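Local coordinates for protein phosphoribosylglycinamide synthetase (Anaerococcus prevotii, PDB 4DIM) that probably binds ATP and acts as a ligase of the ATP-grasp family, with manganese as its likely cofactor, at residues A75-L80 against V85-I90; K8-L13 against M300-A305; A200-N205 against K248-L253. One frame throughout, in Å; residues are numbered along the deposited sequence.

Contact 1 of 3, residues A75-L80 against V85-I90; sequences AATCCL and VSLARI
Leu87 reaches out from its helix to meet Ala75 and Thr77, and these apolar contacts make up most of the interface. Its CG lies anti to the backbone N (chi1 173°), which points the isobutyl group toward the facing chain, where its two methyls separate. CD1 settles against Ala75, with CB 3.5 Å from CD1, while CD2 meets the methyl CG2 of Thr77, also at 3.5 Å. A forked side chain suits this place because one residue can touch two neighbours that lie on the same side of an extended chain; Ala76, between them, points its CB away. One helical turn on, Ile90 adds its branch methyl, CG2 lying 3.9 Å from Ala75 CB. Alanine is small enough to let the helix come close, and the nearest CA atoms, those of Ala75 and Leu87, are 6.7 Å apart.

Polar bonding works around this patch. Thr77 is two-sided: its methyl faces Leu87, while its hydroxyl OG1 hydrogen-bonds to Leu13 O, so a buried polar atom is satisfied as the methyl is held in place. Ala76 bonds through its backbone to Leu11 and Leu13 of the adjacent strand. On the helix, Arg89 forms salt bridges with Asp61 and Glu101.

Strand 74-76 followed by helix 84-94, laid back over the face of a parallel sheet, is a beta-alpha unit of the Rossmann-like kind, as in the N-terminal domain of ATP-grasp ligases.

Contact 2 of 3, residues K8-L13 against M300-A305; sequences KRLLIL and MIASMA
Leu10 is the one residue of strand 9-13 that touches helix 297-305 here, and it does so with both its methyls. With CG anti to the backbone N (chi1 177°), the fork is held out toward the helix, and chi2 of 73° sets one methyl by each alanine. CD1 lies against Ala305, 3.4 Å from its CB. CD2 makes a looser contact with Ala302, its CB being 4.3 Å away. The two alanines are three positions apart, about one turn, and therefore lie on adjoining parts of the helix surface, Ala305 pointing its CB at the strand and Ala302 less directly. Their bare CB atoms leave room for the longer leucine, whose CA is 7.6 Å from that of Ala305.

The strand is an inner member of a parallel four-stranded sheet with the order 51-54, 32-37, 9-13, 74-76, the Rossmann-like arrangement expected of the first domain of an ATP-grasp enzyme. Side chains alternate along it: Leu10 and Ile12 face one side, whereas Leu11 points to the other. Helix 20-29 shares the first side, with Tyr23 touching Ile12 and Leu22 and Leu29 touching Ala302.

Other side chains of the helix look elsewhere. Met304, present as selenomethionine, has CG anti to its backbone N (chi1 -169°) and a long flexible chain fitted to aromatic neighbours, resting on Phe201 and Tyr203. Ser303 can stay buried because its OG hydrogen-bonds to Lys299 O in the preceding turn. Lys8, next to Arg9, forms a salt bridge through NZ with Glu308, just beyond the helix.

Contact 3 of 3, residues A200-N205 against K248-L253; sequences AFVYKN and KAIKAL
The backbone bond from Ala252 N to Lys248 O, 2.7 Å long, closes the helical turn that holds Ile250 against Val202 and Ala200. A second, from Leu253 N to Ala249 O at 3.0 Å, continues the same pattern, so Ile250 is carried on a regular stretch of helix.

The side chains that touch are all apolar. Ile250 divides the work between its two branches. Its branch methyl CG2, anti to the backbone N, meets Val202 CG2 at 4.1 Å; the longer arm reaches toward the Ala200 end of the segment, bringing CD1 to 4.3 Å from Ala200 CB. The valine methyl that takes part is likewise anti to its own backbone N, a consequence of chi1 at 55°. Beta-branched valine suits an extended strand and offers a compact surface, while alanine leaves room for the end of the isoleucine. The spacing is moderate, with the CA atoms of Val202 and Ile250 8.1 Å apart.

Beyond Tyr203 the chain turns through Lys204 and Asn205, both with positive phi as in a type I' turn. Asparagine adopts this backbone shape readily. The CG of Lys204 lies 3.8 Å above the centre of the Tyr203 ring, so the aliphatic start of the chain covers one of its faces. The backbone N atoms of Lys204 and Asn205 bond to the side chains of Asn257 and Asn256, tying down the turn.

Strand 194-203 runs antiparallel between strands 258-267 and 206-219 in the large sheet of the ATP-grasp fold. Helix 236-253 covers the face bearing Ala200 and Val202, with Val207 also touching Ile250; helix 110-120 packs against Ala249, Ala252 and Leu253, and helix 297-305 lies on the other face, against Phe201.

Contacts 1 and 2 belong to one parallel sheet, their centres about 10 Å apart. Strands 74-76 and 9-13 are neighbours in it, and helices 84-94 and 297-305 cover its opposite faces. Contact 3 packs helix 236-253 on the large antiparallel sheet, its centre about 17 Å from that of contact 1 and 19 Å from that of contact 2. Along the chain, contact 1 closes before contact 3 opens, and both are nested within the long loop closed by contact 2. Helix 297-305, late in the chain, thus comes back to the first strand and, packed between the two sheets, probably joins the Rossmann-like domain to the probable ATP-binding part.

Contact 1 of 3, residues A75-L80 against V85-I90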
ATOM      1  N   ALA A  75      12.301 -14.026  -4.034  1.00 95.18           N
ATOM      2  CA  ALA A  75      11.997 -13.273  -2.821  1.00 92.95           C
ATOM      3  C   ALA A  75      10.811 -12.363  -3.068  1.00 91.39           C
ATOM      4  O   ALA A  75      10.532 -11.942  -4.197  1.00 85.02           O
ATOM      5  CB  ALA A  75      13.192 -12.481  -2.318  1.00 94.56           C
ATOM      6  N   ALA A  76      10.058 -12.141  -2.003  1.00 90.03           N
ATOM      7  CA  ALA A  76       8.871 -11.329  -2.111  1.00 88.87           C
ATOM      8  C   ALA A  76       8.613 -10.580  -0.833  1.00 93.70           C
ATOM      9  O   ALA A  76       9.113 -10.932   0.222  1.00 94.21           O
ATOM     10  CB  ALA A  76       7.687 -12.212  -2.460  1.00 89.04           C
ATOM     11  N   THR A  77       7.901  -9.495  -0.960  1.00 91.55           N
ATOM     12  CA  THR A  77       7.462  -8.668   0.158  1.00 91.19           C
ATOM     13  C   THR A  77       6.101  -8.273  -0.224  1.00 96.16           C
ATOM     14  O   THR A  77       5.728  -8.414  -1.386  1.00 95.05           O
ATOM     15  CB  THR A  77       8.403  -7.486   0.459  1.00 96.70           C
ATOM     16  OG1 THR A  77       8.083  -6.943   1.756  1.00 98.74           O
ATOM     17  CG2 THR A  77       8.329  -6.396  -0.575  1.00 92.56           C
ATOM     18  N   CYS A  78       5.324  -7.851   0.741  1.00 95.32           N
ATOM     19  CA  CYS A  78       3.967  -7.478   0.457  1.00 95.00           C
ATOM     20  C   CYS A  78       3.435  -6.668   1.614  1.00 96.71           C
ATOM     21  O   CYS A  78       3.972  -6.747   2.716  1.00 96.11           O
ATOM     22  CB  CYS A  78       3.131  -8.738   0.163  1.00 97.17           C
ATOM     23  SG  CYS A  78       2.069  -9.327   1.520  1.00102.83           S
ATOM     24  N   CYS A  79       2.507  -5.758   1.301  1.00 93.34           N
ATOM     25  CA  CYS A  79       1.716  -4.952   2.216  1.00 93.40           C
ATOM     26  C   CYS A  79       2.488  -3.911   3.031  1.00 96.57           C
ATOM     27  O   CYS A  79       1.839  -3.171   3.760  1.00 97.33           O
ATOM     28  CB  CYS A  79       0.903  -5.877   3.119  1.00 95.64           C
ATOM     29  SG  CYS A  79      -0.281  -6.930   2.195  1.00100.63           S
ATOM     30  N   LEU A  80       3.826  -3.772   2.872  1.00 92.42           N
ATOM     31  CA  LEU A  80       4.620  -2.787   3.643  1.00 91.30           C
ATOM     32  C   LEU A  80       5.922  -2.417   2.892  1.00 88.86           C
ATOM     33  O   LEU A  80       6.480  -3.254   2.172  1.00 87.37           O
ATOM     34  CB  LEU A  80       4.942  -3.400   5.032  1.00 93.47           C
ATOM     35  CG  LEU A  80       4.694  -2.543   6.307  1.00101.96           C
ATOM     36  CD1 LEU A  80       3.249  -1.981   6.411  1.00102.01           C
ATOM     37  CD2 LEU A  80       4.941  -3.385   7.564  1.00106.47           C
ATOM     38  N   VAL A  85      13.351  -1.991  -0.427  1.00 85.30           N
ATOM     39  CA  VAL A  85      14.676  -1.746  -0.990  1.00 87.07           C
ATOM     40  C   VAL A  85      15.504  -3.017  -0.867  1.00 92.06           C
ATOM     41  O   VAL A  85      16.086  -3.456  -1.847  1.00 92.74           O
ATOM     42  CB  VAL A  85      15.347  -0.556  -0.297  1.00 91.75           C
ATOM     43  CG1 VAL A  85      16.824  -0.457  -0.688  1.00 94.44           C
ATOM     44  CG2 VAL A  85      14.593   0.722  -0.649  1.00 90.44           C
ATOM     45  N   SER A  86      15.536  -3.620   0.330  1.00 90.22           N
ATOM     46  CA  SER A  86      16.272  -4.863   0.586  1.00 91.10           C
ATOM     47  C   SER A  86      15.847  -5.920  -0.419  1.00 94.18           C
ATOM     48  O   SER A  86      16.720  -6.502  -1.040  1.00 96.68           O
ATOM     49  CB  SER A  86      16.051  -5.328   2.016  1.00 94.02           C
ATOM     50  OG  SER A  86      16.032  -4.202   2.876  1.00 99.21           O
ATOM     51  N   LEU A  87      14.540  -6.052  -0.718  1.00 88.76           N
ATOM     52  CA  LEU A  87      14.108  -6.983  -1.775  1.00 89.84           C
ATOM     53  C   LEU A  87      14.771  -6.663  -3.124  1.00 98.70           C
ATOM     54  O   LEU A  87      15.270  -7.557  -3.811  1.00102.66           O
ATOM     55  CB  LEU A  87      12.610  -6.907  -1.962  1.00 87.24           C
ATOM     56  CG  LEU A  87      12.017  -7.688  -3.134  1.00 91.13           C
ATOM     57  CD1 LEU A  87      12.400  -9.152  -3.084  1.00 92.47           C
ATOM     58  CD2 LEU A  87      10.522  -7.581  -3.090  1.00 92.22           C
ATOM     59  N   ALA A  88      14.742  -5.386  -3.505  1.00 92.77           N
ATOM     60  CA  ALA A  88      15.322  -4.908  -4.744  1.00 92.81           C
ATOM     61  C   ALA A  88      16.823  -5.293  -4.847  1.00101.06           C
ATOM     62  O   ALA A  88      17.254  -5.786  -5.903  1.00102.21           O
ATOM     63  CB  ALA A  88      15.139  -3.402  -4.845  1.00 92.41           C
ATOM     64  N   ARG A  89      17.591  -5.154  -3.734  1.00 98.38           N
ATOM     65  CA  ARG A  89      18.994  -5.553  -3.732  1.00101.50           C
ATOM     66  C   ARG A  89      19.123  -7.076  -3.857  1.00107.32           C
ATOM     67  O   ARG A  89      19.942  -7.547  -4.666  1.00111.33           O
ATOM     68  CB  ARG A  89      19.761  -5.067  -2.493  1.00101.07           C
ATOM     69  CG  ARG A  89      21.286  -4.974  -2.802  1.00109.13           C
ATOM     70  CD  ARG A  89      22.089  -4.269  -1.726  1.00114.27           C
ATOM     71  NE  ARG A  89      21.906  -2.821  -1.780  1.00115.66           N
ATOM     72  CZ  ARG A  89      22.406  -1.952  -0.904  1.00137.65           C
ATOM     73  NH1 ARG A  89      23.141  -2.374   0.122  1.00130.07           N
ATOM     74  NH2 ARG A  89      22.171  -0.648  -1.043  1.00122.18           N
ATOM     75  N   ILE A  90      18.302  -7.845  -3.096  1.00100.11           N
ATOM     76  CA  ILE A  90      18.282  -9.326  -3.197  1.00100.71           C
ATOM     77  C   ILE A  90      18.158  -9.716  -4.688  1.00104.17           C
ATOM     78  O   ILE A  90      18.961 -10.479  -5.194  1.00106.59           O
ATOM     79  CB  ILE A  90      17.119  -9.975  -2.356  1.00101.06           C
ATOM     80  CG1 ILE A  90      17.401  -9.898  -0.882  1.00101.31           C
ATOM     81  CG2 ILE A  90      16.875 -11.447  -2.754  1.00102.94           C
ATOM     82  CD1 ILE A  90      16.173 -10.004  -0.068  1.00102.84           C
TER

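Contact 2 of 3, residues K8-L13 against M300-A305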
ATOM      1  N   LYS A   8      10.449 -25.410  -4.305  1.00115.74           N
ATOM      2  CA  LYS A   8      11.115 -24.147  -4.666  1.00112.52           C
ATOM      3  C   LYS A   8      11.157 -23.256  -3.434  1.00109.57           C
ATOM      4  O   LYS A   8      10.164 -23.216  -2.717  1.00107.24           O
ATOM      5  CB  LYS A   8      10.342 -23.442  -5.795  1.00113.93           C
ATOM      6  CG  LYS A   8      10.547 -24.021  -7.193  1.00122.79           C
ATOM      7  CD  LYS A   8      11.211 -23.037  -8.143  1.00125.19           C
ATOM      8  CE  LYS A   8      10.992 -23.398  -9.593  1.00132.53           C
ATOM      9  NZ  LYS A   8      11.566 -22.370 -10.520  1.00142.47           N
ATOM     10  N   ARG A   9      12.265 -22.531  -3.194  1.00103.15           N
ATOM     11  CA  ARG A   9      12.451 -21.736  -1.964  1.00 98.84           C
ATOM     12  C   ARG A   9      12.191 -20.245  -2.164  1.00 96.29           C
ATOM     13  O   ARG A   9      12.878 -19.598  -2.946  1.00 94.89           O
ATOM     14  CB  ARG A   9      13.881 -21.939  -1.404  1.00100.62           C
ATOM     15  CG  ARG A   9      14.197 -23.404  -1.028  1.00103.15           C
ATOM     16  CD  ARG A   9      15.677 -23.697  -0.837  1.00111.11           C
ATOM     17  NE  ARG A   9      16.277 -22.937   0.270  1.00114.16           N
ATOM     18  CZ  ARG A   9      16.262 -23.296   1.556  1.00123.22           C
ATOM     19  NH1 ARG A   9      16.822 -22.517   2.474  1.00 99.85           N
ATOM     20  NH2 ARG A   9      15.686 -24.437   1.935  1.00111.05           N
ATOM     21  N   LEU A  10      11.239 -19.686  -1.403  1.00 90.09           N
ATOM     22  CA  LEU A  10      10.897 -18.268  -1.501  1.00 87.10           C
ATOM     23  C   LEU A  10      11.103 -17.644  -0.181  1.00 87.48           C
ATOM     24  O   LEU A  10      10.448 -18.066   0.760  1.00 87.68           O
ATOM     25  CB  LEU A  10       9.419 -18.063  -1.952  1.00 85.21           C
ATOM     26  CG  LEU A  10       8.911 -16.608  -2.028  1.00 86.10           C
ATOM     27  CD1 LEU A  10       9.488 -15.893  -3.186  1.00 85.57           C
ATOM     28  CD2 LEU A  10       7.400 -16.555  -2.051  1.00 88.36           C
ATOM     29  N   LEU A  11      11.899 -16.576  -0.122  1.00 81.77           N
ATOM     30  CA  LEU A  11      12.103 -15.811   1.103  1.00 80.32           C
ATOM     31  C   LEU A  11      11.089 -14.703   1.095  1.00 84.05           C
ATOM     32  O   LEU A  11      11.052 -13.915   0.144  1.00 84.12           O
ATOM     33  CB  LEU A  11      13.540 -15.250   1.195  1.00 81.67           C
ATOM     34  CG  LEU A  11      13.771 -14.103   2.203  1.00 85.18           C
ATOM     35  CD1 LEU A  11      13.928 -14.637   3.656  1.00 86.18           C
ATOM     36  CD2 LEU A  11      14.959 -13.253   1.788  1.00 87.45           C
ATOM     37  N   ILE A  12      10.232 -14.647   2.110  1.00 80.74           N
ATOM     38  CA  ILE A  12       9.255 -13.578   2.196  1.00 78.03           C
ATOM     39  C   ILE A  12       9.782 -12.598   3.205  1.00 85.56           C
ATOM     40  O   ILE A  12       9.969 -12.971   4.358  1.00 87.34           O
ATOM     41  CB  ILE A  12       7.844 -14.064   2.523  1.00 78.89           C
ATOM     42  CG1 ILE A  12       7.298 -14.949   1.376  1.00 77.97           C
ATOM     43  CG2 ILE A  12       6.943 -12.844   2.772  1.00 75.17           C
ATOM     44  CD1 ILE A  12       6.143 -15.924   1.790  1.00 78.83           C
ATOM     45  N   LEU A  13      10.018 -11.349   2.793  1.00 83.90           N
ATOM     46  CA  LEU A  13      10.552 -10.325   3.697  1.00 84.70           C
ATOM     47  C   LEU A  13       9.419  -9.736   4.495  1.00 85.51           C
ATOM     48  O   LEU A  13       8.569  -9.053   3.925  1.00 85.27           O
ATOM     49  CB  LEU A  13      11.277  -9.217   2.930  1.00 85.60           C
ATOM     50  CG  LEU A  13      12.625  -9.576   2.333  1.00 92.94           C
ATOM     51  CD1 LEU A  13      12.457 -10.347   1.019  1.00 95.32           C
ATOM     52  CD2 LEU A  13      13.426  -8.351   2.052  1.00 94.96           C
HETATM   53  N   MSE A 300      -0.073 -15.065  -8.028  1.00 79.49           N
HETATM   54  CA  MSE A 300       0.577 -14.338  -9.128  1.00 78.77           C
HETATM   55  C   MSE A 300       1.834 -13.682  -8.605  1.00 84.75           C
HETATM   56  O   MSE A 300       2.879 -13.736  -9.259  1.00 88.08           O
HETATM   57  CB  MSE A 300      -0.359 -13.266  -9.738  1.00 78.10           C
HETATM   58  CG  MSE A 300      -1.454 -13.840 -10.607  1.00 81.92           C
HETATM   59 SE   MSE A 300      -2.845 -12.623 -11.045  0.75 83.31          SE
HETATM   60  CE  MSE A 300      -1.736 -11.408 -12.065  1.00 79.52           C
ATOM     61  N   ILE A 301       1.755 -13.146  -7.369  1.00 78.61           N
ATOM     62  CA  ILE A 301       2.913 -12.516  -6.720  1.00 76.39           C
ATOM     63  C   ILE A 301       4.001 -13.564  -6.421  1.00 79.07           C
ATOM     64  O   ILE A 301       5.160 -13.352  -6.767  1.00 79.03           O
ATOM     65  CB  ILE A 301       2.464 -11.777  -5.455  1.00 76.24           C
ATOM     66  CG1 ILE A 301       1.617 -10.551  -5.838  1.00 73.18           C
ATOM     67  CG2 ILE A 301       3.668 -11.367  -4.597  1.00 77.87           C
ATOM     68  CD1 ILE A 301       0.891  -9.924  -4.689  1.00 74.52           C
ATOM     69  N   ALA A 302       3.627 -14.654  -5.769  1.00 76.11           N
ATOM     70  CA  ALA A 302       4.561 -15.716  -5.355  1.00 79.45           C
ATOM     71  C   ALA A 302       5.177 -16.431  -6.531  1.00 87.01           C
ATOM     72  O   ALA A 302       6.369 -16.708  -6.508  1.00 91.52           O
ATOM     73  CB  ALA A 302       3.839 -16.740  -4.477  1.00 80.87           C
ATOM     74  N   SER A 303       4.372 -16.789  -7.536  1.00 81.93           N
ATOM     75  CA  SER A 303       4.882 -17.481  -8.729  1.00 83.30           C
ATOM     76  C   SER A 303       5.840 -16.580  -9.517  1.00 86.48           C
ATOM     77  O   SER A 303       6.848 -17.058  -9.990  1.00 88.63           O
ATOM     78  CB  SER A 303       3.739 -17.940  -9.633  1.00 84.67           C
ATOM     79  OG  SER A 303       3.069 -16.857 -10.263  1.00 87.54           O
HETATM   80  N   MSE A 304       5.522 -15.281  -9.655  1.00 80.32           N
HETATM   81  CA  MSE A 304       6.393 -14.358 -10.364  1.00 80.98           C
HETATM   82  C   MSE A 304       7.744 -14.312  -9.701  1.00 90.98           C
HETATM   83  O   MSE A 304       8.774 -14.459 -10.385  1.00 95.62           O
HETATM   84  CB  MSE A 304       5.770 -12.952 -10.401  1.00 79.50           C
HETATM   85  CG  MSE A 304       6.503 -11.970 -11.357  1.00 85.93           C
HETATM   86 SE   MSE A 304       5.480 -10.369 -11.732  0.88 88.33          SE
HETATM   87  CE  MSE A 304       5.094  -9.809  -9.937  1.00 80.59           C
ATOM     88  N   ALA A 305       7.734 -14.133  -8.350  1.00 85.82           N
ATOM     89  CA  ALA A 305       8.933 -14.076  -7.503  1.00 85.41           C
ATOM     90  C   ALA A 305       9.886 -15.188  -7.809  1.00 91.48           C
ATOM     91  O   ALA A 305      11.069 -14.909  -7.987  1.00 93.75           O
ATOM     92  CB  ALA A 305       8.576 -14.144  -6.010  1.00 83.60           C
TER

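Contact 3 of 3, residues A200-N205 against K248-L253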
ATOM      1  N   ALA A 200      -1.961  -2.148  -9.277  1.00 62.30           N
ATOM      2  CA  ALA A 200      -1.540  -2.519 -10.606  1.00 63.93           C
ATOM      3  C   ALA A 200      -0.552  -3.650 -10.497  1.00 72.59           C
ATOM      4  O   ALA A 200      -0.197  -4.071  -9.399  1.00 71.66           O
ATOM      5  CB  ALA A 200      -0.970  -1.333 -11.372  1.00 63.64           C
ATOM      6  N   PHE A 201      -0.225  -4.229 -11.622  1.00 72.90           N
ATOM      7  CA  PHE A 201       0.690  -5.352 -11.652  1.00 74.88           C
ATOM      8  C   PHE A 201       1.450  -5.253 -12.953  1.00 80.79           C
ATOM      9  O   PHE A 201       0.815  -5.115 -13.994  1.00 80.12           O
ATOM     10  CB  PHE A 201      -0.109  -6.658 -11.540  1.00 76.71           C
ATOM     11  CG  PHE A 201       0.711  -7.897 -11.327  1.00 80.41           C
ATOM     12  CD1 PHE A 201       0.877  -8.431 -10.057  1.00 83.12           C
ATOM     13  CD2 PHE A 201       1.240  -8.587 -12.402  1.00 85.59           C
ATOM     14  CE1 PHE A 201       1.579  -9.614  -9.869  1.00 85.24           C
ATOM     15  CE2 PHE A 201       1.970  -9.751 -12.207  1.00 89.75           C
ATOM     16  CZ  PHE A 201       2.112 -10.267 -10.944  1.00 87.33           C
ATOM     17  N   VAL A 202       2.789  -5.245 -12.887  1.00 78.74           N
ATOM     18  CA  VAL A 202       3.644  -5.168 -14.069  1.00 80.26           C
ATOM     19  C   VAL A 202       4.502  -6.486 -14.203  1.00 82.57           C
ATOM     20  O   VAL A 202       5.113  -6.931 -13.257  1.00 79.39           O
ATOM     21  CB  VAL A 202       4.478  -3.850 -14.104  1.00 83.94           C
ATOM     22  CG1 VAL A 202       5.314  -3.645 -12.855  1.00 83.73           C
ATOM     23  CG2 VAL A 202       5.338  -3.762 -15.366  1.00 87.06           C
ATOM     24  N   TYR A 203       4.498  -7.103 -15.390  1.00 83.37           N
ATOM     25  CA  TYR A 203       5.260  -8.346 -15.676  1.00 86.49           C
ATOM     26  C   TYR A 203       5.862  -8.290 -17.068  1.00 91.77           C
ATOM     27  O   TYR A 203       5.126  -8.180 -18.046  1.00 91.92           O
ATOM     28  CB  TYR A 203       4.323  -9.552 -15.571  1.00 87.04           C
ATOM     29  CG  TYR A 203       4.932 -10.856 -16.029  1.00 90.22           C
ATOM     30  CD1 TYR A 203       5.994 -11.425 -15.343  1.00 93.58           C
ATOM     31  CD2 TYR A 203       4.367 -11.585 -17.072  1.00 91.52           C
ATOM     32  CE1 TYR A 203       6.513 -12.663 -15.715  1.00 97.18           C
ATOM     33  CE2 TYR A 203       4.863 -12.832 -17.436  1.00 94.20           C
ATOM     34  CZ  TYR A 203       5.954 -13.355 -16.772  1.00 99.23           C
ATOM     35  OH  TYR A 203       6.443 -14.595 -17.086  1.00102.95           O
ATOM     36  N   LYS A 204       7.186  -8.366 -17.163  1.00 90.33           N
ATOM     37  CA  LYS A 204       7.916  -8.287 -18.437  1.00 93.51           C
ATOM     38  C   LYS A 204       7.524  -6.997 -19.179  1.00 99.85           C
ATOM     39  O   LYS A 204       7.296  -6.994 -20.388  1.00102.63           O
ATOM     40  CB  LYS A 204       7.690  -9.534 -19.302  1.00 96.06           C
ATOM     41  CG  LYS A 204       8.210 -10.812 -18.670  1.00 99.70           C
ATOM     42  CD  LYS A 204       7.792 -12.014 -19.515  1.00106.92           C
ATOM     43  CE  LYS A 204       8.557 -13.277 -19.187  1.00118.64           C
ATOM     44  NZ  LYS A 204       9.806 -13.377 -19.976  1.00137.19           N
ATOM     45  N   ASN A 205       7.385  -5.919 -18.404  1.00 95.82           N
ATOM     46  CA  ASN A 205       7.100  -4.548 -18.820  1.00 95.68           C
ATOM     47  C   ASN A 205       5.663  -4.335 -19.382  1.00 99.88           C
ATOM     48  O   ASN A 205       5.367  -3.237 -19.853  1.00 99.94           O
ATOM     49  CB  ASN A 205       8.192  -4.047 -19.788  1.00 95.17           C
ATOM     50  CG  ASN A 205       9.525  -3.845 -19.064  1.00124.88           C
ATOM     51  OD1 ASN A 205       9.587  -3.282 -17.957  1.00121.12           O
ATOM     52  ND2 ASN A 205      10.626  -4.310 -19.637  1.00122.73           N
ATOM     53  N   LYS A 248       2.079   5.357 -17.202  1.00 77.85           N
ATOM     54  CA  LYS A 248       3.145   6.312 -17.442  1.00 77.88           C
ATOM     55  C   LYS A 248       4.164   6.320 -16.309  1.00 83.04           C
ATOM     56  O   LYS A 248       5.370   6.386 -16.563  1.00 85.69           O
ATOM     57  CB  LYS A 248       2.580   7.726 -17.604  1.00 79.43           C
ATOM     58  CG  LYS A 248       1.994   8.015 -18.936  1.00 87.07           C
ATOM     59  CD  LYS A 248       1.104   9.231 -18.927  1.00 92.63           C
ATOM     60  CE  LYS A 248       1.860  10.494 -18.728  1.00 90.87           C
ATOM     61  NZ  LYS A 248       0.976  11.671 -18.823  1.00104.79           N
ATOM     62  N   ALA A 249       3.679   6.308 -15.058  1.00 77.77           N
ATOM     63  CA  ALA A 249       4.508   6.341 -13.835  1.00 75.08           C
ATOM     64  C   ALA A 249       5.335   5.103 -13.687  1.00 79.61           C
ATOM     65  O   ALA A 249       6.493   5.160 -13.290  1.00 81.41           O
ATOM     66  CB  ALA A 249       3.622   6.465 -12.641  1.00 72.53           C
ATOM     67  N   ILE A 250       4.726   3.968 -13.959  1.00 74.84           N
ATOM     68  CA  ILE A 250       5.418   2.692 -13.895  1.00 73.91           C
ATOM     69  C   ILE A 250       6.631   2.746 -14.770  1.00 78.54           C
ATOM     70  O   ILE A 250       7.714   2.359 -14.337  1.00 79.82           O
ATOM     71  CB  ILE A 250       4.457   1.537 -14.291  1.00 75.44           C
ATOM     72  CG1 ILE A 250       3.522   1.216 -13.080  1.00 72.24           C
ATOM     73  CG2 ILE A 250       5.231   0.303 -14.728  1.00 76.19           C
ATOM     74  CD1 ILE A 250       2.294   0.504 -13.439  1.00 81.46           C
ATOM     75  N   LYS A 251       6.467   3.257 -15.974  1.00 77.30           N
ATOM     76  CA  LYS A 251       7.569   3.352 -16.922  1.00 81.24           C
ATOM     77  C   LYS A 251       8.514   4.515 -16.559  1.00 87.61           C
ATOM     78  O   LYS A 251       9.719   4.275 -16.524  1.00 89.46           O
ATOM     79  CB  LYS A 251       7.078   3.458 -18.362  1.00 86.27           C
ATOM     80  CG  LYS A 251       8.136   2.948 -19.369  1.00107.09           C
ATOM     81  CD  LYS A 251       7.556   2.173 -20.590  1.00115.68           C
ATOM     82  CE  LYS A 251       8.493   1.097 -21.127  1.00118.78           C
ATOM     83  NZ  LYS A 251       9.617   1.648 -21.958  1.00127.76           N
ATOM     84  N   ALA A 252       7.996   5.711 -16.158  1.00 84.18           N
ATOM     85  CA  ALA A 252       8.841   6.862 -15.702  1.00 85.11           C
ATOM     86  C   ALA A 252       9.860   6.462 -14.612  1.00 94.15           C
ATOM     87  O   ALA A 252      10.990   6.956 -14.592  1.00 99.13           O
ATOM     88  CB  ALA A 252       7.974   8.004 -15.163  1.00 83.62           C
ATOM     89  N   LEU A 253       9.450   5.566 -13.729  1.00 89.97           N
ATOM     90  CA  LEU A 253      10.245   5.068 -12.620  1.00 89.81           C
ATOM     91  C   LEU A 253      10.937   3.714 -12.887  1.00 94.11           C
ATOM     92  O   LEU A 253      11.769   3.312 -12.075  1.00 95.44           O
ATOM     93  CB  LEU A 253       9.312   4.932 -11.422  1.00 87.19           C
ATOM     94  CG  LEU A 253       8.718   6.230 -10.916  1.00 91.50           C
ATOM     95  CD1 LEU A 253       7.594   5.940  -9.997  1.00 89.36           C
ATOM     96  CD2 LEU A 253       9.759   7.072 -10.201  1.00 95.55           C
TER